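Local coordinates for protein putative dimetal phosphatase (Danio rerio, PDB 2NXF) that probably hydrolyses ADP-ribose and CDP-alcohols such as CDP-choline to nucleoside monophosphates and the matching phosphate ester, using a dinuclear metal centre, at residues V231-C234 and C240-W243; A149-V154 and S161-H166; T172-N177 and G189-F194. All coordinates share one frame; numbering follows the deposited sequence. Where two conformers were deposited one is given.

In chain order come contacts 2, 3 and 1, inside the calcineurin-like phosphoesterase region. Contacts 2 and 3 use opposite ends of helix 162-174: the N-terminal end packs on the loop after strand 142-146, and the C-terminal end on Glu191 and Phe194, in and just after the 3-10 segment 190-193. Their centres are about 16 Å apart. Contact 1 folds the loop between strand 222-227 and helix 245-253 on itself, its centre about 13 and 18 Å from those of contacts 3 and 2. Leu241 lies about 8 Å from zinc ligand His265, between side chains. Trp243 links contact 1 to both others, its ring packing on Leu152 and Ser153 and its carbonyl O accepting a probable hydrogen bond from Arg193 NE.

Contact 1 (V231-C234 and C240-W243); sequences VHPC and CLAW
Leu241 presses one methyl against the backbone of the facing segment: its CD2 lies 3.8 Å from Val231 C and equally far from His232 O. Its CG is anti to its own carbonyl carbon (chi1 -65°), which carries the branched end nearer to 231-234 than the direction of its first bond would suggest. The other methyl, CD1, reaches the ring of Pro233 at CG, 4.2 Å away, so the isobutyl group spans from backbone to proline ring. Beside it, Val231 CG1 meets Ala242 CB at 4.2 Å, although the valine's CB is turned away from 240-243; the side chain also packs on Val248 and Leu249 of helix 245-253. No hydrogen bond crosses the contact. His232 has its CB turned away from 240-243, and its imidazole is held at both nitrogens: ND1 accepts from Cys234 N at 3.1 Å, close to the ring plane, and NE2 pairs with Asp274. Cys234 continues into a disulfide with Cys272. The whole is an apolar closure of the loop that leads from strand 222-227 to helix 245-253 in the metallophosphoesterase fold, just after His228, a ligand of the second zinc.

Contact 2 (A149-V154 and S161-H166); sequences AYDLSV and SEKHTH
Asp151 swings its CG anti to the backbone N (chi1 178°) while the Lys163 chain bends at chi3 (-108°), and together these turns bring NZ to OD1 at 2.8 Å. The salt bridge uses the syn lone pair of OD1. The same oxygen also pairs with Arg157, and OD2 is held by Ser202 and Gln205, so the buried carboxylate is bound at both oxygens. Leu152 crosses Lys163 at about a right angle, its CD2 lying 3.6 Å from Lys163 CG; that methyl also meets the edge of the His166 ring at CD2, 3.9 Å away. The imidazole of His164 lies beside Val154, whose CG1 sits over one ring face. At the ring edge His164 NE2 bonds in plane to a water 2.7 Å off, which gives a weak bond to Val154 O. Were Lys163 shortened to an alanine, the carboxylate of Asp151 would probably lose one of its cationic mates and a gap would open beside Leu152 CD2. Ser161 is the N-cap, its OG accepting from His164 N at 3.1 Å. A bound zinc, distinct from the two of the dinuclear site, lies about 2 Å from the nearest His166 side-chain atom. The contact thus seats the first turn of helix 162-174 on the loop after strand 142-146, while Leu152 and Val154 also pack on later residues of that helix.

Contact 3 (T172-N177 and G189-F194); sequences TQHNHN and GLEQRF
Glu191 OE1 is gripped from two sources: His174 ND1 donates to it at 2.9 Å, and a water that also donates to His174 O, 2.7 Å away, approaches Glu191 OE1 to a short 2.5 Å. The imidazole proton meets the syn lone pair of OE1, with the acceptor tilted 17° from the ring plane, and the bend of the glutamate chain at chi2 (-73°) brings its carboxylate to that edge. One face of the same ring lies on Phe194 in a face-to-face stack, the centroids 3.6 Å apart and the planes at only 5°. His174 CG stands over the centre of the phenyl ring, and His174 CB makes a CH-pi contact 3.8 Å from the Phe194 centroid. On the opposite phenyl face runs Arg193, whose guanidinium has Phe194 CE2 over its centre; its NH1 and backbone N reach Leu190 O from opposite faces of the carbonyl plane. Asn175, just past the helix end, adds a bond from ND2 to Phe194 O at 2.9 Å, and ND2 also serves Leu183 O. Its OD1 accepts from Asn177 N at 2.9 Å, an Asx turn just beyond the end of helix 162-174. With ND1 donating to a carboxylate and one face pressed on Phe194, the imidazole is fixed in rotation. The nearest side-chain atom of His174 is about 2 Å from a bound zinc that lies apart from the dinuclear site, consistent with NE2 as a metal ligand, and Glu191 would then probably act as a second-shell carboxylate that orients and polarises it.

Contact 1 (V231-C234 and C240-W243)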
loop_
_atom_site.group_PDB
_atom_site.type_symbol
_atom_site.label_atom_id
_atom_site.label_comp_id
_atom_site.label_asym_id
_atom_site.label_seq_id
_atom_site.Cartn_x
_atom_site.Cartn_y
_atom_site.Cartn_z
ATOM N N VAL A 231 -1.128 -9.660 -0.639
ATOM C CA VAL A 231 -0.441 -10.956 -0.551
ATOM C C VAL A 231 -1.382 -12.163 -0.574
ATOM O O VAL A 231 -0.927 -13.292 -0.753
ATOM C CB VAL A 231 0.502 -11.046 0.680
ATOM C CG1 VAL A 231 1.622 -9.967 0.619
ATOM C CG2 VAL A 231 -0.315 -10.951 2.005
ATOM N N HIS A 232 -2.690 -11.952 -0.419
ATOM C CA HIS A 232 -3.604 -13.111 -0.423
ATOM C C HIS A 232 -4.327 -13.204 -1.768
ATOM O O HIS A 232 -4.997 -12.261 -2.172
ATOM C CB HIS A 232 -4.614 -13.033 0.726
ATOM C CG HIS A 232 -5.203 -14.364 1.080
ATOM N ND1 HIS A 232 -5.828 -15.171 0.149
ATOM C CD2 HIS A 232 -5.246 -15.035 2.254
ATOM C CE1 HIS A 232 -6.229 -16.285 0.742
ATOM N NE2 HIS A 232 -5.888 -16.228 2.019
ATOM N N PRO A 233 -4.182 -14.347 -2.473
ATOM C CA PRO A 233 -4.842 -14.501 -3.766
ATOM C C PRO A 233 -6.367 -14.286 -3.777
ATOM O O PRO A 233 -6.925 -14.000 -4.841
ATOM C CB PRO A 233 -4.509 -15.953 -4.167
ATOM C CG PRO A 233 -3.279 -16.268 -3.437
ATOM C CD PRO A 233 -3.366 -15.532 -2.130
ATOM N N CYS A 234 -7.033 -14.445 -2.625
ATOM C CA CYS A 234 -8.491 -14.196 -2.537
ATOM C C CYS A 234 -8.838 -12.714 -2.520
ATOM O O CYS A 234 -9.999 -12.344 -2.719
ATOM C CB CYS A 234 -9.144 -14.873 -1.316
ATOM S SG CYS A 234 -8.356 -14.617 0.306
ATOM N N CYS A 240 -1.422 -8.676 -9.388
ATOM C CA CYS A 240 -1.108 -7.622 -8.424
ATOM C C CYS A 240 -0.403 -8.105 -7.161
ATOM O O CYS A 240 -0.095 -7.303 -6.279
ATOM C CB CYS A 240 -2.390 -6.889 -8.029
ATOM S SG CYS A 240 -3.072 -5.983 -9.403
ATOM N N LEU A 241 -0.158 -9.405 -7.045
ATOM C CA LEU A 241 0.395 -9.948 -5.780
ATOM C C LEU A 241 1.898 -9.710 -5.664
ATOM O O LEU A 241 2.621 -9.722 -6.685
ATOM C CB LEU A 241 0.171 -11.471 -5.727
ATOM C CG LEU A 241 -1.293 -11.923 -5.676
ATOM C CD1 LEU A 241 -1.417 -13.419 -5.964
ATOM C CD2 LEU A 241 -1.891 -11.550 -4.310
ATOM N N ALA A 242 2.371 -9.557 -4.429
ATOM C CA ALA A 242 3.821 -9.554 -4.155
ATOM C C ALA A 242 4.504 -10.800 -4.685
ATOM O O ALA A 242 3.940 -11.900 -4.680
ATOM C CB ALA A 242 4.104 -9.436 -2.666
ATOM N N TRP A 243 5.739 -10.630 -5.142
ATOM C CA TRP A 243 6.504 -11.768 -5.656
ATOM C C TRP A 243 6.543 -12.978 -4.711
ATOM O O TRP A 243 6.313 -14.122 -5.136
ATOM C CB TRP A 243 7.945 -11.356 -5.977
ATOM C CG TRP A 243 8.100 -10.412 -7.143
ATOM C CD1 TRP A 243 7.165 -10.061 -8.087
ATOM C CD2 TRP A 243 9.304 -9.727 -7.497
ATOM N NE1 TRP A 243 7.721 -9.179 -8.999
ATOM C CE2 TRP A 243 9.028 -8.943 -8.640
ATOM C CE3 TRP A 243 10.590 -9.684 -6.933
ATOM C CZ2 TRP A 243 10.011 -8.142 -9.268
ATOM C CZ3 TRP A 243 11.556 -8.876 -7.540
ATOM C CH2 TRP A 243 11.263 -8.122 -8.696
#

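Contact 2 (A149-V154 and S161-H166)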
loop_
_atom_site.group_PDB
_atom_site.type_symbol
_atom_site.label_atom_id
_atom_site.label_comp_id
_atom_site.label_asym_id
_atom_site.label_seq_id
_atom_site.Cartn_x
_atom_site.Cartn_y
_atom_site.Cartn_z
ATOM N N ALA A 149 7.055 -3.161 0.039
ATOM C CA ALA A 149 6.816 -4.248 -0.906
ATOM C C ALA A 149 7.746 -4.194 -2.134
ATOM O O ALA A 149 7.675 -5.092 -2.991
ATOM C CB ALA A 149 5.348 -4.241 -1.365
ATOM N N TYR A 150 8.590 -3.161 -2.209
ATOM C CA TYR A 150 9.615 -3.026 -3.267
ATOM C C TYR A 150 11.042 -3.142 -2.729
ATOM O O TYR A 150 12.003 -2.754 -3.380
ATOM C CB TYR A 150 9.405 -1.738 -4.093
ATOM C CG TYR A 150 8.092 -1.830 -4.827
ATOM C CD1 TYR A 150 8.026 -2.354 -6.128
ATOM C CD2 TYR A 150 6.886 -1.500 -4.179
ATOM C CE1 TYR A 150 6.812 -2.489 -6.785
ATOM C CE2 TYR A 150 5.667 -1.635 -4.825
ATOM C CZ TYR A 150 5.632 -2.147 -6.120
ATOM O OH TYR A 150 4.436 -2.291 -6.796
ATOM N N ASP A 151 11.148 -3.712 -1.533
ATOM C CA ASP A 151 12.427 -4.045 -0.916
ATOM C C ASP A 151 13.225 -4.918 -1.899
ATOM O O ASP A 151 14.377 -4.618 -2.239
ATOM C CB ASP A 151 12.084 -4.774 0.391
ATOM C CG ASP A 151 13.283 -5.258 1.160
ATOM O OD1 ASP A 151 14.449 -4.995 0.797
ATOM O OD2 ASP A 151 13.005 -5.935 2.176
ATOM N N LEU A 152 12.600 -5.997 -2.361
ATOM C CA LEU A 152 13.131 -6.704 -3.519
ATOM C C LEU A 152 12.374 -6.186 -4.730
ATOM O O LEU A 152 11.176 -6.390 -4.835
ATOM C CB LEU A 152 12.940 -8.218 -3.359
ATOM C CG LEU A 152 13.617 -8.856 -2.143
ATOM C CD1 LEU A 152 13.377 -10.355 -2.207
ATOM C CD2 LEU A 152 15.111 -8.548 -2.098
ATOM N N SER A 153 13.063 -5.481 -5.618
ATOM C CA SER A 153 12.451 -4.990 -6.851
ATOM C C SER A 153 13.554 -4.555 -7.787
ATOM O O SER A 153 14.706 -4.373 -7.367
ATOM C CB SER A 153 11.528 -3.797 -6.567
ATOM O OG SER A 153 12.263 -2.647 -6.137
ATOM N N VAL A 154 13.216 -4.412 -9.064
ATOM C CA VAL A 154 14.171 -3.809 -9.979
ATOM C C VAL A 154 13.921 -2.306 -10.120
ATOM O O VAL A 154 14.814 -1.567 -10.516
ATOM C CB VAL A 154 14.210 -4.510 -11.355
ATOM C CG1 VAL A 154 14.750 -5.925 -11.213
ATOM C CG2 VAL A 154 12.832 -4.508 -12.011
ATOM N N SER A 161 23.562 -2.983 -7.434
ATOM C CA SER A 161 23.466 -3.298 -6.002
ATOM C C SER A 161 23.101 -4.768 -5.841
ATOM O O SER A 161 22.459 -5.364 -6.713
ATOM C CB SER A 161 22.451 -2.411 -5.268
ATOM O OG SER A 161 21.110 -2.703 -5.634
ATOM N N GLU A 162 23.522 -5.342 -4.720
ATOM C CA GLU A 162 23.247 -6.732 -4.391
ATOM C C GLU A 162 21.749 -7.017 -4.478
ATOM O O GLU A 162 21.320 -8.004 -5.078
ATOM C CB GLU A 162 23.772 -7.015 -2.983
ATOM C CG GLU A 162 23.873 -8.471 -2.592
ATOM C CD GLU A 162 24.688 -8.654 -1.308
ATOM O OE1 GLU A 162 24.307 -8.080 -0.260
ATOM O OE2 GLU A 162 25.713 -9.363 -1.352
ATOM N N LYS A 163 20.946 -6.134 -3.896
ATOM C CA LYS A 163 19.516 -6.338 -3.880
ATOM C C LYS A 163 18.870 -6.206 -5.265
ATOM O O LYS A 163 17.988 -6.978 -5.613
ATOM C CB LYS A 163 18.847 -5.437 -2.838
ATOM C CG LYS A 163 17.747 -6.152 -2.135
ATOM C CD LYS A 163 17.268 -5.436 -0.857
ATOM C CE LYS A 163 17.713 -6.174 0.398
ATOM N NZ LYS A 163 17.088 -5.574 1.615
ATOM N N HIS A 164 19.337 -5.263 -6.078
ATOM C CA HIS A 164 18.809 -5.154 -7.449
ATOM C C HIS A 164 19.139 -6.411 -8.258
ATOM O O HIS A 164 18.289 -6.929 -8.990
ATOM C CB HIS A 164 19.375 -3.925 -8.160
ATOM C CG HIS A 164 18.824 -3.724 -9.536
ATOM N ND1 HIS A 164 19.304 -4.405 -10.634
ATOM C CD2 HIS A 164 17.832 -2.920 -9.994
ATOM C CE1 HIS A 164 18.627 -4.034 -11.707
ATOM N NE2 HIS A 164 17.735 -3.131 -11.349
ATOM N N THR A 165 20.379 -6.879 -8.132
ATOM C CA THR A 165 20.833 -8.070 -8.866
ATOM C C THR A 165 20.009 -9.290 -8.429
ATOM O O THR A 165 19.524 -10.054 -9.267
ATOM C CB THR A 165 22.340 -8.316 -8.649
ATOM O OG1 THR A 165 23.075 -7.160 -9.074
ATOM C CG2 THR A 165 22.820 -9.513 -9.463
ATOM N N HIS A 166 19.839 -9.455 -7.120
ATOM C CA HIS A 166 19.017 -10.539 -6.586
ATOM C C HIS A 166 17.600 -10.492 -7.156
ATOM O O HIS A 166 17.071 -11.497 -7.630
ATOM C CB HIS A 166 18.962 -10.455 -5.059
ATOM C CG HIS A 166 18.211 -11.582 -4.421
ATOM N ND1 HIS A 166 18.504 -12.905 -4.672
ATOM C CD2 HIS A 166 17.187 -11.583 -3.534
ATOM C CE1 HIS A 166 17.692 -13.673 -3.968
ATOM N NE2 HIS A 166 16.887 -12.897 -3.265
HETATM O O HOH W 1 16.560 -1.963 -13.461
#

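Contact 3 (T172-N177 and G189-F194)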
loop_
_atom_site.group_PDB
_atom_site.type_symbol
_atom_site.label_atom_id
_atom_site.label_comp_id
_atom_site.label_asym_id
_atom_site.label_seq_id
_atom_site.Cartn_x
_atom_site.Cartn_y
_atom_site.Cartn_z
ATOM N N THR A 172 13.564 -12.403 -13.626
ATOM C CA THR A 172 13.839 -12.971 -14.952
ATOM C C THR A 172 13.874 -14.506 -14.949
ATOM O O THR A 172 13.772 -15.139 -16.007
ATOM C CB THR A 172 15.098 -12.364 -15.612
ATOM O OG1 THR A 172 16.255 -12.625 -14.795
ATOM C CG2 THR A 172 14.913 -10.847 -15.821
ATOM N N GLN A 173 13.999 -15.112 -13.769
ATOM C CA GLN A 173 13.811 -16.566 -13.662
ATOM C C GLN A 173 12.358 -16.956 -13.960
ATOM O O GLN A 173 12.091 -18.034 -14.496
ATOM C CB GLN A 173 14.231 -17.085 -12.282
ATOM C CG GLN A 173 14.262 -18.616 -12.144
ATOM C CD GLN A 173 15.082 -19.313 -13.223
ATOM O OE1 GLN A 173 16.131 -18.816 -13.659
ATOM N NE2 GLN A 173 14.609 -20.482 -13.660
ATOM N N HIS A 174 11.428 -16.065 -13.625
ATOM C CA HIS A 174 10.011 -16.331 -13.816
ATOM C C HIS A 174 9.433 -15.686 -15.070
ATOM O O HIS A 174 8.427 -16.165 -15.614
ATOM C CB HIS A 174 9.234 -15.847 -12.592
ATOM C CG HIS A 174 9.491 -16.659 -11.358
ATOM N ND1 HIS A 174 8.793 -17.814 -11.071
ATOM C CD2 HIS A 174 10.371 -16.487 -10.343
ATOM C CE1 HIS A 174 9.234 -18.319 -9.931
ATOM N NE2 HIS A 174 10.188 -17.531 -9.466
ATOM N N ASN A 175 10.070 -14.610 -15.531
ATOM C CA ASN A 175 9.564 -13.830 -16.654
ATOM C C ASN A 175 10.632 -13.626 -17.718
ATOM O O ASN A 175 11.619 -12.927 -17.499
ATOM C CB ASN A 175 9.028 -12.481 -16.147
ATOM C CG ASN A 175 8.265 -11.703 -17.211
ATOM O OD1 ASN A 175 8.357 -11.998 -18.412
ATOM N ND2 ASN A 175 7.517 -10.695 -16.774
ATOM N N HIS A 176 10.411 -14.225 -18.880
ATOM C CA HIS A 176 11.399 -14.217 -19.950
ATOM C C HIS A 176 11.173 -13.077 -20.966
ATOM O O HIS A 176 11.897 -12.964 -21.975
ATOM C CB HIS A 176 11.412 -15.597 -20.609
ATOM C CG HIS A 176 11.897 -16.697 -19.704
ATOM N ND1 HIS A 176 12.244 -17.947 -20.174
ATOM C CD2 HIS A 176 12.119 -16.729 -18.364
ATOM C CE1 HIS A 176 12.639 -18.703 -19.164
ATOM N NE2 HIS A 176 12.574 -17.988 -18.056
ATOM N N ASN A 177 10.178 -12.232 -20.685
ATOM C CA ASN A 177 9.881 -11.074 -21.524
ATOM C C ASN A 177 10.900 -9.956 -21.248
ATOM O O ASN A 177 10.534 -8.888 -20.753
ATOM C CB ASN A 177 8.463 -10.549 -21.245
ATOM C CG ASN A 177 7.360 -11.527 -21.650
ATOM O OD1 ASN A 177 6.418 -11.775 -20.876
ATOM N ND2 ASN A 177 7.441 -12.043 -22.866
ATOM N N GLY A 189 -3.293 -17.800 -13.753
ATOM C CA GLY A 189 -2.633 -18.323 -12.561
ATOM C C GLY A 189 -1.734 -17.336 -11.835
ATOM O O GLY A 189 -1.566 -16.184 -12.262
ATOM N N LEU A 190 -1.135 -17.797 -10.740
ATOM C CA LEU A 190 -0.375 -16.911 -9.847
ATOM C C LEU A 190 0.972 -16.430 -10.396
ATOM O O LEU A 190 1.523 -15.447 -9.888
ATOM C CB LEU A 190 -0.186 -17.546 -8.455
ATOM C CG LEU A 190 -1.430 -18.011 -7.684
ATOM C CD1 LEU A 190 -1.023 -18.650 -6.365
ATOM C CD2 LEU A 190 -2.404 -16.864 -7.426
ATOM N N GLU A 191 1.500 -17.104 -11.422
ATOM C CA GLU A 191 2.796 -16.690 -12.005
ATOM C C GLU A 191 2.718 -15.348 -12.724
ATOM O O GLU A 191 3.751 -14.755 -13.038
ATOM C CB GLU A 191 3.357 -17.749 -12.973
ATOM C CG GLU A 191 3.938 -18.994 -12.302
ATOM C CD GLU A 191 5.276 -18.750 -11.611
ATOM O OE1 GLU A 191 6.248 -18.328 -12.278
ATOM O OE2 GLU A 191 5.361 -19.009 -10.395
ATOM N N GLN A 192 1.494 -14.871 -12.983
ATOM C CA GLN A 192 1.293 -13.521 -13.531
ATOM C C GLN A 192 1.972 -12.430 -12.702
ATOM O O GLN A 192 2.329 -11.374 -13.235
ATOM C CB GLN A 192 -0.195 -13.189 -13.599
ATOM C CG GLN A 192 -1.001 -14.024 -14.568
ATOM C CD GLN A 192 -2.449 -13.571 -14.580
ATOM O OE1 GLN A 192 -2.767 -12.520 -15.140
ATOM N NE2 GLN A 192 -3.327 -14.341 -13.939
ATOM N N ARG A 193 2.147 -12.686 -11.408
ATOM C CA ARG A 193 2.675 -11.676 -10.477
ATOM C C ARG A 193 4.127 -11.293 -10.743
ATOM O O ARG A 193 4.602 -10.273 -10.238
ATOM C CB ARG A 193 2.521 -12.139 -9.022
ATOM C CG ARG A 193 3.488 -13.242 -8.595
ATOM C CD ARG A 193 3.095 -13.765 -7.202
ATOM N NE ARG A 193 4.051 -14.726 -6.658
ATOM C CZ ARG A 193 4.088 -16.027 -6.955
ATOM N NH1 ARG A 193 3.240 -16.564 -7.845
ATOM N NH2 ARG A 193 4.992 -16.817 -6.370
ATOM N N PHE A 194 4.845 -12.122 -11.513
ATOM C CA PHE A 194 6.262 -11.864 -11.767
ATOM C C PHE A 194 6.448 -10.878 -12.909
ATOM O O PHE A 194 6.818 -11.246 -14.039
ATOM C CB PHE A 194 7.026 -13.179 -11.992
ATOM C CG PHE A 194 7.191 -13.977 -10.719
ATOM C CD1 PHE A 194 8.069 -13.542 -9.722
ATOM C CD2 PHE A 194 6.448 -15.132 -10.504
ATOM C CE1 PHE A 194 8.212 -14.262 -8.536
ATOM C CE2 PHE A 194 6.588 -15.862 -9.323
ATOM C CZ PHE A 194 7.474 -15.429 -8.343
HETATM O O HOH W 2 6.656 -18.028 -14.730
#